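PDB 3O6U: FMN-binding domain-containing protein, which probably binds flavin mononucleotide, although its biological role has not been established. Local coordinates for residues A35-F40 and S95-K100; M47-K52 and Q72-L77; D53-M58 and I64-Y69. All coordinates share one frame; numbering follows the deposited sequence.

Contact 1 (A35-F40 and S95-K100)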
loop_
_atom_site.group_PDB
_atom_site.type_symbol
_atom_site.label_atom_id
_atom_site.label_comp_id
_atom_site.label_asym_id
_atom_site.label_seq_id
_atom_site.Cartn_x
_atom_site.Cartn_y
_atom_site.Cartn_z
ATOM N N ALA A 35 -4.666 -3.283 7.772
ATOM C CA ALA A 35 -3.830 -2.684 6.744
ATOM C C ALA A 35 -4.610 -2.673 5.420
ATOM O O ALA A 35 -5.042 -3.725 4.947
ATOM C CB ALA A 35 -2.538 -3.459 6.599
ATOM N N LYS A 36 -4.807 -1.479 4.845
ATOM C CA LYS A 36 -5.533 -1.330 3.571
ATOM C C LYS A 36 -4.695 -0.633 2.505
ATOM O O LYS A 36 -4.341 0.538 2.632
ATOM C CB LYS A 36 -6.867 -0.578 3.773
ATOM C CG LYS A 36 -7.762 -0.533 2.510
ATOM C CD LYS A 36 -9.266 -0.580 2.851
ATOM C CE LYS A 36 -10.097 0.524 2.163
ATOM N NZ LYS A 36 -10.131 0.470 0.664
ATOM N N TYR A 37 -4.365 -1.363 1.449
ATOM C CA TYR A 37 -3.547 -0.783 0.392
ATOM C C TYR A 37 -4.215 -0.840 -0.975
ATOM O O TYR A 37 -4.617 -1.902 -1.431
ATOM C CB TYR A 37 -2.177 -1.489 0.337
ATOM C CG TYR A 37 -1.315 -1.107 -0.846
ATOM C CD1 TYR A 37 -0.571 0.070 -0.840
ATOM C CD2 TYR A 37 -1.243 -1.925 -1.971
ATOM C CE1 TYR A 37 0.226 0.427 -1.931
ATOM C CE2 TYR A 37 -0.454 -1.576 -3.067
ATOM C CZ TYR A 37 0.282 -0.403 -3.038
ATOM O OH TYR A 37 1.070 -0.054 -4.109
ATOM N N ASN A 38 -4.312 0.311 -1.625
ATOM C CA ASN A 38 -4.909 0.392 -2.940
ATOM C C ASN A 38 -4.205 1.284 -3.940
ATOM O O ASN A 38 -3.857 2.427 -3.626
ATOM C CB ASN A 38 -6.344 0.934 -2.857
ATOM C CG ASN A 38 -7.305 -0.030 -2.231
ATOM O OD1 ASN A 38 -7.700 -1.020 -2.846
ATOM N ND2 ASN A 38 -7.687 0.244 -0.997
ATOM N N GLU A 39 -3.970 0.729 -5.129
ATOM C CA GLU A 39 -3.515 1.533 -6.259
ATOM C C GLU A 39 -4.874 1.959 -6.880
ATOM O O GLU A 39 -5.854 1.218 -6.850
ATOM C CB GLU A 39 -2.650 0.725 -7.203
ATOM C CG GLU A 39 -1.332 0.345 -6.500
ATOM C CD GLU A 39 -0.569 -0.773 -7.191
ATOM O OE1 GLU A 39 -1.039 -1.266 -8.239
ATOM O OE2 GLU A 39 0.510 -1.161 -6.684
ATOM N N PHE A 40 -4.936 3.163 -7.416
ATOM C CA PHE A 40 -6.222 3.676 -7.877
ATOM C C PHE A 40 -6.055 4.895 -8.758
ATOM O O PHE A 40 -5.040 5.580 -8.719
ATOM C CB PHE A 40 -7.092 4.016 -6.645
ATOM C CG PHE A 40 -6.593 5.196 -5.841
ATOM C CD1 PHE A 40 -7.103 6.478 -6.066
ATOM C CD2 PHE A 40 -5.614 5.032 -4.862
ATOM C CE1 PHE A 40 -6.646 7.582 -5.327
ATOM C CE2 PHE A 40 -5.155 6.127 -4.125
ATOM C CZ PHE A 40 -5.672 7.403 -4.362
ATOM N N SER A 95 5.382 -3.966 -4.812
ATOM C CA SER A 95 5.973 -4.348 -3.543
ATOM C C SER A 95 6.879 -3.224 -3.048
ATOM O O SER A 95 6.814 -2.827 -1.880
ATOM C CB SER A 95 6.755 -5.652 -3.709
ATOM O OG SER A 95 5.889 -6.670 -4.185
ATOM N N ASN A 96 7.704 -2.696 -3.949
ATOM C CA ASN A 96 8.616 -1.606 -3.605
ATOM C C ASN A 96 7.834 -0.326 -3.299
ATOM O O ASN A 96 8.116 0.348 -2.313
ATOM C CB ASN A 96 9.607 -1.380 -4.741
ATOM C CG ASN A 96 10.681 -2.468 -4.811
ATOM O OD1 ASN A 96 11.353 -2.614 -5.832
ATOM N ND2 ASN A 96 10.858 -3.214 -3.723
ATOM N N GLN A 97 6.873 0.032 -4.147
ATOM C CA GLN A 97 6.044 1.190 -3.844
ATOM C C GLN A 97 5.389 0.993 -2.455
ATOM O O GLN A 97 5.475 1.880 -1.600
ATOM C CB GLN A 97 4.975 1.365 -4.921
ATOM C CG GLN A 97 3.916 2.412 -4.592
ATOM C CD GLN A 97 3.148 2.857 -5.820
ATOM O OE1 GLN A 97 3.512 3.835 -6.463
ATOM N NE2 GLN A 97 2.103 2.125 -6.167
ATOM N N PHE A 98 4.760 -0.169 -2.232
ATOM C CA PHE A 98 4.126 -0.500 -0.942
ATOM C C PHE A 98 5.104 -0.345 0.216
ATOM O O PHE A 98 4.747 0.232 1.252
ATOM C CB PHE A 98 3.597 -1.947 -0.936
ATOM C CG PHE A 98 2.933 -2.377 0.381
ATOM C CD1 PHE A 98 1.594 -2.092 0.642
ATOM C CD2 PHE A 98 3.657 -3.081 1.351
ATOM C CE1 PHE A 98 0.985 -2.509 1.835
ATOM C CE2 PHE A 98 3.057 -3.493 2.536
ATOM C CZ PHE A 98 1.717 -3.203 2.781
ATOM N N LYS A 99 6.322 -0.859 0.046
ATOM C CA LYS A 99 7.325 -0.778 1.101
ATOM C C LYS A 99 7.638 0.658 1.494
ATOM O O LYS A 99 7.723 0.950 2.684
ATOM C CB LYS A 99 8.604 -1.555 0.712
ATOM C CG LYS A 99 8.361 -3.082 0.663
ATOM C CD LYS A 99 9.566 -3.900 0.191
ATOM C CE LYS A 99 10.718 -3.822 1.180
ATOM N NZ LYS A 99 11.687 -4.940 1.020
ATOM N N LYS A 100 7.761 1.568 0.524
ATOM C CA LYS A 100 8.047 2.975 0.862
ATOM C C LYS A 100 6.915 3.620 1.689
ATOM O O LYS A 100 7.176 4.304 2.683
ATOM C CB LYS A 100 8.340 3.798 -0.400
ATOM C CG LYS A 100 9.678 3.439 -1.086
ATOM C CD LYS A 100 9.940 4.313 -2.316
ATOM C CE LYS A 100 11.243 3.942 -3.049
ATOM N NZ LYS A 100 11.023 3.044 -4.228
#
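Tyr37 and Phe98 form a T-shaped aromatic pair at the heart of a helix-on-sheet packing, where helix 92-111 lies against strand 32-41, an outermost strand of the sheet in this FMN-binding-domain alpha/beta fold. The contact is buried, its centre about 2 Å from the centre of the chain. The short axes of 35-40 and 95-100 approach to 10.5 Å and run at 127° to each other, a gap bridged by side chains.

The Phe98 ring turns its edge to one face of Tyr37. Its CD1 stands 3.4 Å from Tyr37 CD1, offset toward the rim of that face, and the ring planes are close to perpendicular, at 87°. Phe98 CE1 also reaches back to Tyr37 CB, at 3.6 Å, so the edge of the phenyl ring covers the root of the tyrosine as well as its ring. Tyr37 has CG anti to the backbone N (chi1 172°), which carries its ring off the strand and into the interface. Leu77 of helix 66-80 also packs against Phe98.

The polar end of Tyr37 is fixed from two directions. Tyr37 OH donates to Glu39 OE2, two residues further along the same strand, at its anti lone pair. The carboxylate has other partners: OE1 is bound by Tyr69 OH, its strongest, and by Lys48 NZ in a salt bridge, and OE2 also by Ser94 OG. The hydroxyl is at the same time an acceptor for the helix, because the extended chain of Gln97 crosses Tyr37 at about a right angle and brings its amide to the edge of the phenol ring. Gln97 NE2 lies 3.2 Å from Tyr37 OH in a nearly straight hydrogen bond, with the oxygen close to the amide plane.

Contact 2 (M47-K52 and Q72-L77)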
loop_
_atom_site.group_PDB
_atom_site.type_symbol
_atom_site.label_atom_id
_atom_site.label_comp_id
_atom_site.label_asym_id
_atom_site.label_seq_id
_atom_site.Cartn_x
_atom_site.Cartn_y
_atom_site.Cartn_z
HETATM N N MSE A 47 -10.549 1.810 -8.251
HETATM C CA MSE A 47 -9.582 0.889 -7.670
HETATM C C MSE A 47 -9.050 -0.099 -8.721
HETATM O O MSE A 47 -9.808 -0.720 -9.463
HETATM C CB MSE A 47 -10.269 0.127 -6.552
HETATM C CG MSE A 47 -10.848 1.066 -5.494
HETATM SE SE MSE A 47 -9.420 2.000 -4.503
HETATM C CE MSE A 47 -10.220 3.763 -4.199
ATOM N N LYS A 48 -7.738 -0.232 -8.780
ATOM C CA LYS A 48 -7.070 -1.142 -9.705
ATOM C C LYS A 48 -7.420 -2.618 -9.449
ATOM O O LYS A 48 -7.473 -3.420 -10.377
ATOM C CB LYS A 48 -5.559 -0.959 -9.563
ATOM C CG LYS A 48 -4.745 -1.347 -10.763
ATOM C CD LYS A 48 -3.264 -1.294 -10.445
ATOM C CE LYS A 48 -2.517 -0.304 -11.322
ATOM N NZ LYS A 48 -1.139 -0.030 -10.771
ATOM N N ARG A 49 -7.682 -2.984 -8.197
ATOM C CA ARG A 49 -7.952 -4.389 -7.923
ATOM C C ARG A 49 -9.354 -4.813 -8.313
ATOM O O ARG A 49 -9.686 -5.999 -8.278
ATOM C CB ARG A 49 -7.607 -4.721 -6.460
ATOM C CG ARG A 49 -8.707 -4.636 -5.425
ATOM C CD ARG A 49 -8.035 -4.150 -4.152
ATOM N NE ARG A 49 -8.402 -4.884 -2.959
ATOM C CZ ARG A 49 -7.722 -4.835 -1.816
ATOM N NH1 ARG A 49 -6.629 -4.083 -1.702
ATOM N NH2 ARG A 49 -8.137 -5.559 -0.788
ATOM N N GLU A 50 -10.155 -3.823 -8.711
ATOM C CA GLU A 50 -11.509 -4.063 -9.185
ATOM C C GLU A 50 -11.533 -4.060 -10.716
ATOM O O GLU A 50 -12.561 -4.356 -11.314
ATOM C CB GLU A 50 -12.463 -2.989 -8.670
ATOM C CG GLU A 50 -12.748 -3.078 -7.173
ATOM C CD GLU A 50 -13.696 -1.979 -6.705
ATOM O OE1 GLU A 50 -14.336 -1.332 -7.561
ATOM O OE2 GLU A 50 -13.815 -1.759 -5.483
ATOM N N ASP A 51 -10.408 -3.737 -11.352
ATOM C CA ASP A 51 -10.365 -3.700 -12.815
ATOM C C ASP A 51 -10.008 -5.046 -13.451
ATOM O O ASP A 51 -8.847 -5.443 -13.493
ATOM C CB ASP A 51 -9.388 -2.614 -13.296
ATOM C CG ASP A 51 -9.319 -2.516 -14.815
ATOM O OD1 ASP A 51 -9.616 -3.507 -15.510
ATOM O OD2 ASP A 51 -8.938 -1.450 -15.329
ATOM N N LYS A 52 -11.027 -5.730 -13.955
ATOM C CA LYS A 52 -10.896 -7.033 -14.603
ATOM C C LYS A 52 -9.859 -7.106 -15.721
ATOM O O LYS A 52 -8.970 -7.961 -15.685
ATOM C CB LYS A 52 -12.246 -7.455 -15.173
ATOM C CG LYS A 52 -12.414 -8.935 -15.412
ATOM C CD LYS A 52 -13.839 -9.208 -15.854
ATOM C CE LYS A 52 -14.071 -10.681 -16.043
ATOM N NZ LYS A 52 -12.892 -11.303 -16.678
ATOM N N GLN A 72 -2.232 -9.462 -0.454
ATOM C CA GLN A 72 -1.053 -10.141 0.087
ATOM C C GLN A 72 -0.143 -9.170 0.830
ATOM O O GLN A 72 0.294 -9.461 1.952
ATOM C CB GLN A 72 -0.267 -10.856 -1.016
ATOM C CG GLN A 72 -0.991 -12.120 -1.457
ATOM C CD GLN A 72 -0.302 -12.868 -2.573
ATOM O OE1 GLN A 72 0.927 -12.879 -2.669
ATOM N NE2 GLN A 72 -1.096 -13.528 -3.417
ATOM N N LEU A 73 0.116 -8.012 0.220
ATOM C CA LEU A 73 0.980 -7.006 0.823
ATOM C C LEU A 73 0.414 -6.562 2.166
ATOM O O LEU A 73 1.155 -6.384 3.149
ATOM C CB LEU A 73 1.133 -5.823 -0.140
ATOM C CG LEU A 73 1.855 -6.210 -1.436
ATOM C CD1 LEU A 73 1.654 -5.158 -2.489
ATOM C CD2 LEU A 73 3.330 -6.406 -1.155
ATOM N N GLU A 74 -0.902 -6.397 2.206
ATOM C CA GLU A 74 -1.579 -6.001 3.424
ATOM C C GLU A 74 -1.306 -7.003 4.541
ATOM O O GLU A 74 -0.950 -6.615 5.661
ATOM C CB GLU A 74 -3.100 -5.923 3.196
ATOM C CG GLU A 74 -3.559 -4.804 2.258
ATOM C CD GLU A 74 -5.067 -4.831 2.028
ATOM O OE1 GLU A 74 -5.733 -5.727 2.582
ATOM O OE2 GLU A 74 -5.589 -3.964 1.296
ATOM N N LYS A 75 -1.455 -8.292 4.238
ATOM C CA LYS A 75 -1.270 -9.333 5.250
ATOM C C LYS A 75 0.168 -9.464 5.712
ATOM O O LYS A 75 0.427 -9.575 6.912
ATOM C CB LYS A 75 -1.761 -10.679 4.731
ATOM C CG LYS A 75 -3.226 -10.719 4.393
ATOM C CD LYS A 75 -3.563 -12.057 3.761
ATOM C CE LYS A 75 -4.785 -11.964 2.848
ATOM N NZ LYS A 75 -4.413 -11.867 1.392
ATOM N N ALA A 76 1.094 -9.449 4.757
ATOM C CA ALA A 76 2.521 -9.556 5.056
ATOM C C ALA A 76 2.946 -8.440 5.990
ATOM O O ALA A 76 3.833 -8.623 6.816
ATOM C CB ALA A 76 3.350 -9.506 3.778
ATOM N N LEU A 77 2.322 -7.279 5.849
ATOM C CA LEU A 77 2.625 -6.139 6.710
ATOM C C LEU A 77 2.168 -6.464 8.125
ATOM O O LEU A 77 2.899 -6.257 9.090
ATOM C CB LEU A 77 1.895 -4.890 6.207
ATOM C CG LEU A 77 2.115 -3.604 7.018
ATOM C CD1 LEU A 77 3.607 -3.273 7.114
ATOM C CD2 LEU A 77 1.356 -2.466 6.376
#
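The two backbones stand well apart where Arg49 and Glu74 meet in a surface salt bridge that joins the 47-52 connection to helix 66-80: the nearest pair of CA atoms, those of Arg49 and Gln72, is 12.0 Å apart. Residues 48-50 form a short 3-10 turn between strand 32-41 and helix 52-62, with Glu50 N bonded to Met47 O and Asp51 N to Lys48 O. Asp51 then N-caps helix 52-62 through OD1 and Tyr54 N. The partner segment 72-77 is alpha-helix, part of helix 66-80.

The salt bridge alone spans the gap, and the two side chains approach from opposite directions. Arg49 NH1 lies 3.2 Å from Glu74 OE2 in a nearly straight hydrogen bond. The carboxylate oxygen sits at the edge of the guanidinium group, in its plane, but is itself met from above the carboxylate plane, 47° out of it. Arg49 NH2 is farther off, 3.7 Å from Glu74 OE2, and the two planes are turned 39° apart, so the bridge rests on one N-H and is not a paired, coplanar one. With CG anti to its carbonyl carbon (chi1 -68°) and the chain extended beyond, Glu74 projects its carboxylate off the helix to the guanidinium.

Both charged groups have other partners. Glu74 OE2 also accepts from Tyr37 N of strand 32-41, its strongest polar partner, and Arg49 NH1 forms a second salt bridge with Glu70, one turn earlier on the helix. Sharing one guanidinium between two carboxylates would probably help keep both glutamates ionised, and it ties the 3-10 turn electrostatically to helix 66-80 and, through Glu74, to the strand.

Contact 3 (D53-M58 and I64-Y69)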
loop_
_atom_site.group_PDB
_atom_site.type_symbol
_atom_site.label_atom_id
_atom_site.label_comp_id
_atom_site.label_asym_id
_atom_site.label_seq_id
_atom_site.Cartn_x
_atom_site.Cartn_y
_atom_site.Cartn_z
ATOM N N ASP A 53 -9.967 -6.229 -16.720
ATOM C CA ASP A 53 -9.022 -6.265 -17.842
ATOM C C ASP A 53 -7.618 -5.950 -17.399
ATOM O O ASP A 53 -6.669 -6.563 -17.873
ATOM C CB ASP A 53 -9.426 -5.301 -18.969
ATOM C CG ASP A 53 -10.572 -5.827 -19.807
ATOM O OD1 ASP A 53 -10.904 -7.030 -19.672
ATOM O OD2 ASP A 53 -11.133 -5.039 -20.603
ATOM N N TYR A 54 -7.477 -4.991 -16.493
ATOM C CA TYR A 54 -6.156 -4.649 -16.008
ATOM C C TYR A 54 -5.532 -5.857 -15.332
ATOM O O TYR A 54 -4.328 -6.094 -15.467
ATOM C CB TYR A 54 -6.207 -3.499 -15.010
ATOM C CG TYR A 54 -4.840 -2.957 -14.697
ATOM C CD1 TYR A 54 -3.949 -3.664 -13.884
ATOM C CD2 TYR A 54 -4.422 -1.749 -15.240
ATOM C CE1 TYR A 54 -2.668 -3.174 -13.619
ATOM C CE2 TYR A 54 -3.154 -1.248 -14.987
ATOM C CZ TYR A 54 -2.281 -1.961 -14.177
ATOM O OH TYR A 54 -1.030 -1.444 -13.937
ATOM N N ASN A 55 -6.339 -6.619 -14.600
ATOM C CA ASN A 55 -5.800 -7.785 -13.934
ATOM C C ASN A 55 -5.441 -8.901 -14.879
ATOM O O ASN A 55 -4.306 -9.348 -14.900
ATOM C CB ASN A 55 -6.781 -8.367 -12.919
ATOM C CG ASN A 55 -6.810 -7.601 -11.640
ATOM O OD1 ASN A 55 -7.587 -6.657 -11.507
ATOM N ND2 ASN A 55 -5.955 -7.983 -10.683
ATOM N N GLU A 56 -6.422 -9.344 -15.663
ATOM C CA GLU A 56 -6.224 -10.485 -16.549
ATOM C C GLU A 56 -4.981 -10.367 -17.397
ATOM O O GLU A 56 -4.203 -11.326 -17.503
ATOM C CB GLU A 56 -7.468 -10.733 -17.397
ATOM C CG GLU A 56 -8.583 -11.406 -16.627
ATOM C CD GLU A 56 -9.852 -11.516 -17.440
ATOM O OE1 GLU A 56 -9.935 -10.867 -18.511
ATOM O OE2 GLU A 56 -10.768 -12.239 -17.001
ATOM N N LYS A 57 -4.790 -9.204 -18.003
ATOM C CA LYS A 57 -3.578 -8.987 -18.776
ATOM C C LYS A 57 -2.354 -9.152 -17.840
ATOM O O LYS A 57 -1.289 -9.602 -18.284
ATOM C CB LYS A 57 -3.587 -7.567 -19.393
ATOM C CG LYS A 57 -2.210 -6.907 -19.563
ATOM C CD LYS A 57 -1.939 -5.866 -18.470
ATOM C CE LYS A 57 -0.920 -6.352 -17.456
ATOM N NZ LYS A 57 -0.212 -5.260 -16.722
HETATM N N MSE A 58 -2.537 -8.835 -16.545
HETATM C CA MSE A 58 -1.460 -8.865 -15.528
HETATM C C MSE A 58 -1.186 -10.247 -14.940
HETATM O O MSE A 58 -0.029 -10.604 -14.699
HETATM C CB MSE A 58 -1.759 -7.810 -14.452
HETATM C CG MSE A 58 -0.973 -7.966 -13.157
HETATM SE SE MSE A 58 0.705 -6.960 -13.002
HETATM C CE MSE A 58 1.325 -7.287 -14.816
ATOM N N ILE A 64 0.538 -12.394 -11.960
ATOM C CA ILE A 64 -0.155 -11.845 -10.783
ATOM C C ILE A 64 -0.501 -10.346 -10.826
ATOM O O ILE A 64 0.340 -9.508 -11.147
ATOM C CB ILE A 64 0.664 -12.155 -9.448
ATOM C CG1 ILE A 64 -0.244 -11.992 -8.226
ATOM C CG2 ILE A 64 1.874 -11.247 -9.303
ATOM C CD1 ILE A 64 0.498 -12.078 -6.894
ATOM N N GLY A 65 -1.759 -10.055 -10.490
ATOM C CA GLY A 65 -2.286 -8.697 -10.459
ATOM C C GLY A 65 -2.701 -8.173 -9.082
ATOM O O GLY A 65 -2.715 -8.913 -8.088
ATOM N N PRO A 66 -3.137 -6.888 -9.054
ATOM C CA PRO A 66 -3.565 -6.196 -7.821
ATOM C C PRO A 66 -4.543 -6.941 -6.934
ATOM O O PRO A 66 -4.406 -6.950 -5.708
ATOM C CB PRO A 66 -4.178 -4.885 -8.350
ATOM C CG PRO A 66 -3.721 -4.790 -9.785
ATOM C CD PRO A 66 -3.588 -6.191 -10.262
ATOM N N ALA A 67 -5.517 -7.540 -7.587
ATOM C CA ALA A 67 -6.547 -8.334 -6.943
ATOM C C ALA A 67 -5.889 -9.367 -6.038
ATOM O O ALA A 67 -6.399 -9.665 -4.965
ATOM C CB ALA A 67 -7.416 -8.991 -7.995
ATOM N N GLU A 68 -4.756 -9.899 -6.488
ATOM C CA GLU A 68 -3.972 -10.820 -5.684
ATOM C C GLU A 68 -2.870 -10.120 -4.849
ATOM O O GLU A 68 -2.808 -10.326 -3.633
ATOM C CB GLU A 68 -3.283 -11.868 -6.570
ATOM C CG GLU A 68 -4.145 -12.303 -7.737
ATOM C CD GLU A 68 -3.668 -13.579 -8.407
ATOM O OE1 GLU A 68 -2.653 -13.535 -9.140
ATOM O OE2 GLU A 68 -4.312 -14.633 -8.191
ATOM N N TYR A 69 -2.020 -9.289 -5.466
ATOM C CA TYR A 69 -0.920 -8.738 -4.682
ATOM C C TYR A 69 -1.260 -7.749 -3.597
ATOM O O TYR A 69 -0.586 -7.754 -2.560
ATOM C CB TYR A 69 0.256 -8.201 -5.569
ATOM C CG TYR A 69 0.013 -6.995 -6.455
ATOM C CD1 TYR A 69 -0.262 -5.735 -5.923
ATOM C CD2 TYR A 69 0.112 -7.107 -7.841
ATOM C CE1 TYR A 69 -0.443 -4.631 -6.763
ATOM C CE2 TYR A 69 -0.067 -6.027 -8.662
ATOM C CZ TYR A 69 -0.343 -4.800 -8.128
ATOM O OH TYR A 69 -0.564 -3.758 -8.992
#
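Asn55, near the start of helix 52-62, is pressed onto the very start of helix 66-80, with its CA only 5.0 Å from the CA of Gly65. This is the close end of two consecutive helices joined by a short turn, and the contact buries 288 Å² between 53-58 and 64-69. Gly65, with no side chain, takes the N-cap position.

The Asn55 side chain slides past the Pro66 ring in the opposite direction. With its CG anti to the carbonyl carbon (chi1 -78°), the amide group is set against the first turn of helix 66-80, where Asn55 CG lies 3.8 Å from Pro66 CD and 3.9 Å from Ala67 CB. Tyr54 adds a looser apolar touch, its CD1 4.3 Å from Pro66 CG, while its ring also meets that of Tyr19. The selenomethionine Met58, about one turn on, also lies against Ile64 and Gly65, but it is poorly ordered and its closest approaches are doubtful.

The backbones are joined by one weak hydrogen bond, from Ile64 N to Met58 O at 3.3 Å and 132°. Ser62 OG supports this closure by bonding to both atoms.

Within the new helix, Tyr69 folds back over its own N-terminus, placing Pro66 CA over the centre of its ring. Gly65 O accepts from Glu68 N and Tyr69 N, which arrive from opposite faces of the carbonyl plane at 2.8 and 2.7 Å.

Contacts 1 and 2 lie 8 Å apart between centres, contacts 2 and 3 lie 9 Å apart, and contacts 1 and 3 are 15 Å apart. Glu39 joins all three: its OE1 is 2.8 Å from Lys48 NZ of contact 2 and 2.6 Å from Tyr69 OH of contact 3. A second tie between contacts 1 and 2 runs from Tyr37 N to Glu74 OE2, at 2.9 Å. Lys48 also packs on contact 3, with its CD 3.6 Å from Pro66 CG. Helix 66-80 supplies one side of contacts 2 and 3 and reaches contact 1 through Glu74 and Tyr69. Whether any of the three borders a flavin site is not established.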